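Local coordinates for antibiotic biosynthesis monooxygenase (Thermus thermophilus, PDB 1IUJ) that is of unknown function but may act as a monooxygenase, and pairs with a second copy of itself in the crystal, at the interface of chains A and B. Coordinates in Å, arbitrary orientation; residue numbers count along the deposited sequence, not the author numbering. Chains: chain A/B, hypothetical protein TT1380.

Contact 1: the interface of chains A and B. Residues chain A 42-44, 49; chain B 2, 94-95.
An antiparallel strand-to-strand seam pairs A:Pro43, at the end of strand 35-43, with B:Phe95 in strand 91-100, and so joins the two chains of the deposited assembly by sheet-like pairing at this bridge; the two-fold symmetry of the pair repeats it with the chains exchanged. Proline has no N-H to give to such a ladder, and a hydrogen bond across is made one residue later, where the backbone N of A:Lys44 donates to the carbonyl O of B:Ala94 at 3.0 Å. The bond is fairly straight, 159° at the hydrogen, although the donor is tilted 34° from the carbonyl plane. Side chains flank this link, an instance of how a backbone bond and side-chain packing share a strand seam. A:Lys44 turns its CG beside its own backbone N (chi1 -64°) and bends again at each later torsion, which lays the aliphatic stem against chain B: CG of A:Lys44 meets the methyl CB of B:Ala94 at 3.8 Å. One carbon further, CD of A:Lys44 touches the ring of B:Phe2 through CE1 at 4.0 Å, the two side chains crossing at about a right angle, and the lysine side chain contributes here through its aliphatic carbons. B:Phe95 swings its ring toward the strand end of chain A, and its CD2 packs on CA of A:Pro43 at 3.7 Å. In the plane of the B:Phe95 ring, at its edge, the carbonyl O of A:Pro49 lies 3.7 Å from the next ring atom, CE2.

Contact 2: the interface of chains A and B. Residues chain A 22-23, 26; chain B 98-99.
The end of helix 15-25 and the start of the 3-10 helix 26-29 in chain A receive the last part of strand 91-100 of chain B, a helix-on-strand contact in which one leucine from the strand is inserted between side chains of the helix. B:Leu99 loses 74 Å² of surface to chain A and divides the work between its two methyl branches, an example of how a branched side chain can serve two neighbours at once. CD2 of B:Leu99 meets the methyl CB of A:Ala26 at 3.6 Å. The small side chain of A:Ala26 may allow this approach; CD2 of B:Leu99 also lies 4.0 Å from CA of A:Arg23. The ring of A:Phe22 adds a more distant touch, its CD2 edge atom standing 4.2 Å from CD2 of B:Leu99.

The other branch, CD1, sits under A:Arg23. This arginine runs out extended through its first two torsions (chi1 -177°) and then bends at chi3 (-45°), a course that brings the flat guanidinium over the leucine. CD1 of B:Leu99 lies over the centre of one face of the guanidinium of A:Arg23, 3.6 Å from its CZ, so the methyl meets the flat face while the N-H groups lie around the rim. NH1 of A:Arg23 is 3.7 Å from the carbonyl O of B:Val98, too far for a bond, though some electrostatic attraction is possible. Held between A:Arg23 and A:Ala26, B:Leu99 packs the strand of one chain against the helix of the other, a contact that would support the pairing seen in the crystal.

Contact 1: the interface of chains A and B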
ATOM      1  N   ARG A  42      -2.618   9.454   2.911  1.00  9.63           N
ATOM      2  CA  ARG A  42      -1.821  10.635   3.196  1.00  9.73           C
ATOM      3  C   ARG A  42      -0.720  10.196   4.181  1.00 10.27           C
ATOM      4  O   ARG A  42      -1.014   9.586   5.223  1.00  9.68           O
ATOM      5  CB  ARG A  42      -2.671  11.709   3.856  1.00 11.39           C
ATOM      6  CG  ARG A  42      -1.865  12.871   4.398  1.00 11.45           C
ATOM      7  CD  ARG A  42      -2.664  13.913   5.181  1.00 17.09           C
ATOM      8  NE  ARG A  42      -3.558  13.351   6.189  1.00 20.65           N
ATOM      9  CZ  ARG A  42      -4.896  13.528   6.134  1.00 25.42           C
ATOM     10  NH1 ARG A  42      -5.427  14.245   5.143  1.00 26.99           N
ATOM     11  NH2 ARG A  42      -5.700  13.004   7.052  1.00 29.13           N
ATOM     12  N   PRO A  43       0.531  10.573   3.914  1.00  9.29           N
ATOM     13  CA  PRO A  43       1.621  10.181   4.803  1.00  8.90           C
ATOM     14  C   PRO A  43       1.532  10.849   6.147  1.00 10.27           C
ATOM     15  O   PRO A  43       1.059  11.986   6.258  1.00 10.87           O
ATOM     16  CB  PRO A  43       2.872  10.670   4.051  1.00 10.14           C
ATOM     17  CG  PRO A  43       2.368  11.882   3.286  1.00  8.64           C
ATOM     18  CD  PRO A  43       1.012  11.426   2.806  1.00  9.77           C
ATOM     19  N   LYS A  44       2.015  10.156   7.173  1.00  9.83           N
ATOM     20  CA  LYS A  44       2.082  10.845   8.473  1.00 10.11           C
ATOM     21  C   LYS A  44       3.080  11.998   8.501  1.00 10.29           C
ATOM     22  O   LYS A  44       2.799  13.021   9.142  1.00 10.36           O
ATOM     23  CB  LYS A  44       2.394   9.881   9.606  1.00 11.47           C
ATOM     24  CG  LYS A  44       1.326   8.837   9.820  1.00 12.33           C
ATOM     25  CD  LYS A  44      -0.008   9.402  10.291  1.00 16.38           C
ATOM     26  CE  LYS A  44       0.097  10.010  11.667  1.00 22.25           C
ATOM     27  NZ  LYS A  44      -1.237   9.809  12.370  1.00 27.12           N
ATOM     28  N   PRO A  49       5.724  10.939   0.321  1.00 12.21           N
ATOM     29  CA  PRO A  49       4.703  10.932  -0.730  1.00 11.49           C
ATOM     30  C   PRO A  49       3.377  10.328  -0.275  1.00 10.92           C
ATOM     31  O   PRO A  49       3.322   9.479   0.608  1.00 11.62           O
ATOM     32  CB  PRO A  49       5.303  10.045  -1.820  1.00 11.81           C
ATOM     33  CG  PRO A  49       6.275   9.165  -1.121  1.00 13.95           C
ATOM     34  CD  PRO A  49       6.737   9.875   0.119  1.00 12.02           C
TER
ATOM     35  N   PHE B   2      -5.997   3.860   9.697  1.00 12.62           N
ATOM     36  CA  PHE B   2      -4.561   4.108   9.739  1.00 11.79           C
ATOM     37  C   PHE B   2      -3.888   2.919   9.050  1.00 12.29           C
ATOM     38  O   PHE B   2      -4.306   1.780   9.244  1.00 12.12           O
ATOM     39  CB  PHE B   2      -4.124   4.249  11.202  1.00 11.15           C
ATOM     40  CG  PHE B   2      -2.634   4.312  11.419  1.00 10.32           C
ATOM     41  CD1 PHE B   2      -1.950   5.528  11.321  1.00 11.00           C
ATOM     42  CD2 PHE B   2      -1.933   3.176  11.798  1.00  8.71           C
ATOM     43  CE1 PHE B   2      -0.566   5.608  11.553  1.00 10.79           C
ATOM     44  CE2 PHE B   2      -0.520   3.221  12.049  1.00 11.12           C
ATOM     45  CZ  PHE B   2       0.159   4.450  11.928  1.00 12.37           C
ATOM     46  N   ALA B  94       3.809   5.032   7.176  1.00 10.03           N
ATOM     47  CA  ALA B  94       2.507   5.050   7.822  1.00  9.59           C
ATOM     48  C   ALA B  94       1.661   6.147   7.228  1.00  9.51           C
ATOM     49  O   ALA B  94       2.214   7.167   6.773  1.00  9.80           O
ATOM     50  CB  ALA B  94       2.669   5.304   9.310  1.00 10.16           C
ATOM     51  N   PHE B  95       0.344   5.926   7.236  1.00  8.45           N
ATOM     52  CA  PHE B  95      -0.606   6.808   6.513  1.00  8.89           C
ATOM     53  C   PHE B  95      -1.944   6.885   7.217  1.00 10.05           C
ATOM     54  O   PHE B  95      -2.355   5.965   7.957  1.00 10.68           O
ATOM     55  CB  PHE B  95      -0.915   6.293   5.082  1.00  7.96           C
ATOM     56  CG  PHE B  95       0.305   5.983   4.239  1.00  8.63           C
ATOM     57  CD1 PHE B  95       0.968   4.758   4.365  1.00  9.23           C
ATOM     58  CD2 PHE B  95       0.777   6.897   3.302  1.00 11.25           C
ATOM     59  CE1 PHE B  95       2.083   4.468   3.597  1.00 11.32           C
ATOM     60  CE2 PHE B  95       1.897   6.606   2.510  1.00 11.23           C
ATOM     61  CZ  PHE B  95       2.558   5.395   2.669  1.00 10.91           C
TER

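Contact 2: the interface of chains A and B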
ATOM      1  N   PHE A  22      -8.037  14.794  -6.831  1.00 22.48           N
ATOM      2  CA  PHE A  22      -8.165  13.350  -7.020  1.00 21.41           C
ATOM      3  C   PHE A  22      -9.596  12.905  -6.720  1.00 22.69           C
ATOM      4  O   PHE A  22     -10.170  12.091  -7.445  1.00 22.34           O
ATOM      5  CB  PHE A  22      -7.159  12.556  -6.167  1.00 20.57           C
ATOM      6  CG  PHE A  22      -7.072  11.127  -6.568  1.00 17.37           C
ATOM      7  CD1 PHE A  22      -6.146  10.702  -7.512  1.00 18.82           C
ATOM      8  CD2 PHE A  22      -7.982  10.211  -6.056  1.00 16.86           C
ATOM      9  CE1 PHE A  22      -6.119   9.363  -7.884  1.00 17.74           C
ATOM     10  CE2 PHE A  22      -7.966   8.866  -6.456  1.00 19.34           C
ATOM     11  CZ  PHE A  22      -7.045   8.455  -7.355  1.00 20.12           C
ATOM     12  N   ARG A  23     -10.171  13.434  -5.649  1.00 23.91           N
ATOM     13  CA  ARG A  23     -11.544  13.119  -5.280  1.00 25.56           C
ATOM     14  C   ARG A  23     -12.507  13.349  -6.464  1.00 26.77           C
ATOM     15  O   ARG A  23     -13.378  12.513  -6.731  1.00 26.67           O
ATOM     16  CB  ARG A  23     -11.952  13.967  -4.072  1.00 25.89           C
ATOM     17  CG  ARG A  23     -13.344  13.688  -3.521  1.00 28.61           C
ATOM     18  CD  ARG A  23     -13.644  14.505  -2.270  1.00 34.69           C
ATOM     19  NE  ARG A  23     -12.503  14.458  -1.353  1.00 38.13           N
ATOM     20  CZ  ARG A  23     -12.546  13.987  -0.107  1.00 40.55           C
ATOM     21  NH1 ARG A  23     -11.440  13.983   0.636  1.00 40.46           N
ATOM     22  NH2 ARG A  23     -13.684  13.534   0.404  1.00 39.89           N
ATOM     23  N   ALA A  26     -11.898  10.370  -8.797  1.00 29.24           N
ATOM     24  CA  ALA A  26     -11.698   9.028  -8.240  1.00 29.22           C
ATOM     25  C   ALA A  26     -12.771   8.007  -8.633  1.00 29.83           C
ATOM     26  O   ALA A  26     -12.513   6.799  -8.660  1.00 30.38           O
ATOM     27  CB  ALA A  26     -11.576   9.092  -6.728  1.00 28.77           C
TER
ATOM     28  N   VAL B  98      -7.440   8.916   3.330  1.00 13.96           N
ATOM     29  CA  VAL B  98      -8.173  10.164   3.034  1.00 14.91           C
ATOM     30  C   VAL B  98      -9.355   9.930   2.092  1.00 14.52           C
ATOM     31  O   VAL B  98     -10.305  10.722   2.067  1.00 16.69           O
ATOM     32  CB  VAL B  98      -7.259  11.343   2.581  1.00 16.91           C
ATOM     33  CG1 VAL B  98      -6.393  11.787   3.727  1.00 19.46           C
ATOM     34  CG2 VAL B  98      -6.396  10.965   1.438  1.00 18.47           C
ATOM     35  N   LEU B  99      -9.302   8.841   1.344  1.00 14.10           N
ATOM     36  CA  LEU B  99     -10.389   8.475   0.418  1.00 15.18           C
ATOM     37  C   LEU B  99     -10.390   6.970   0.326  1.00 14.74           C
ATOM     38  O   LEU B  99      -9.337   6.332   0.246  1.00 13.90           O
ATOM     39  CB  LEU B  99     -10.179   9.092  -0.961  1.00 14.72           C
ATOM     40  CG  LEU B  99     -11.435   9.373  -1.796  1.00 17.02           C
ATOM     41  CD1 LEU B  99     -12.262  10.542  -1.192  1.00 18.82           C
ATOM     42  CD2 LEU B  99     -11.051   9.715  -3.247  1.00 17.02           C
TER

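Strand 91-100 of chain B runs through both sites: its B:Ala94 and B:Phe95 belong to contact 1, and a few residues on, B:Val98 and B:Leu99 belong to contact 2. The centres of the C-alpha atoms of the two sites are about 14 Å apart. The strand thus meets the other subunit in two ways, edge to edge along a strand at contact 1 and side chain against helix at contact 2. With the two-fold copies, each subunit both gives and receives this strand, which suggests a reciprocal dimer, though the structure alone does not show that it is the form in solution.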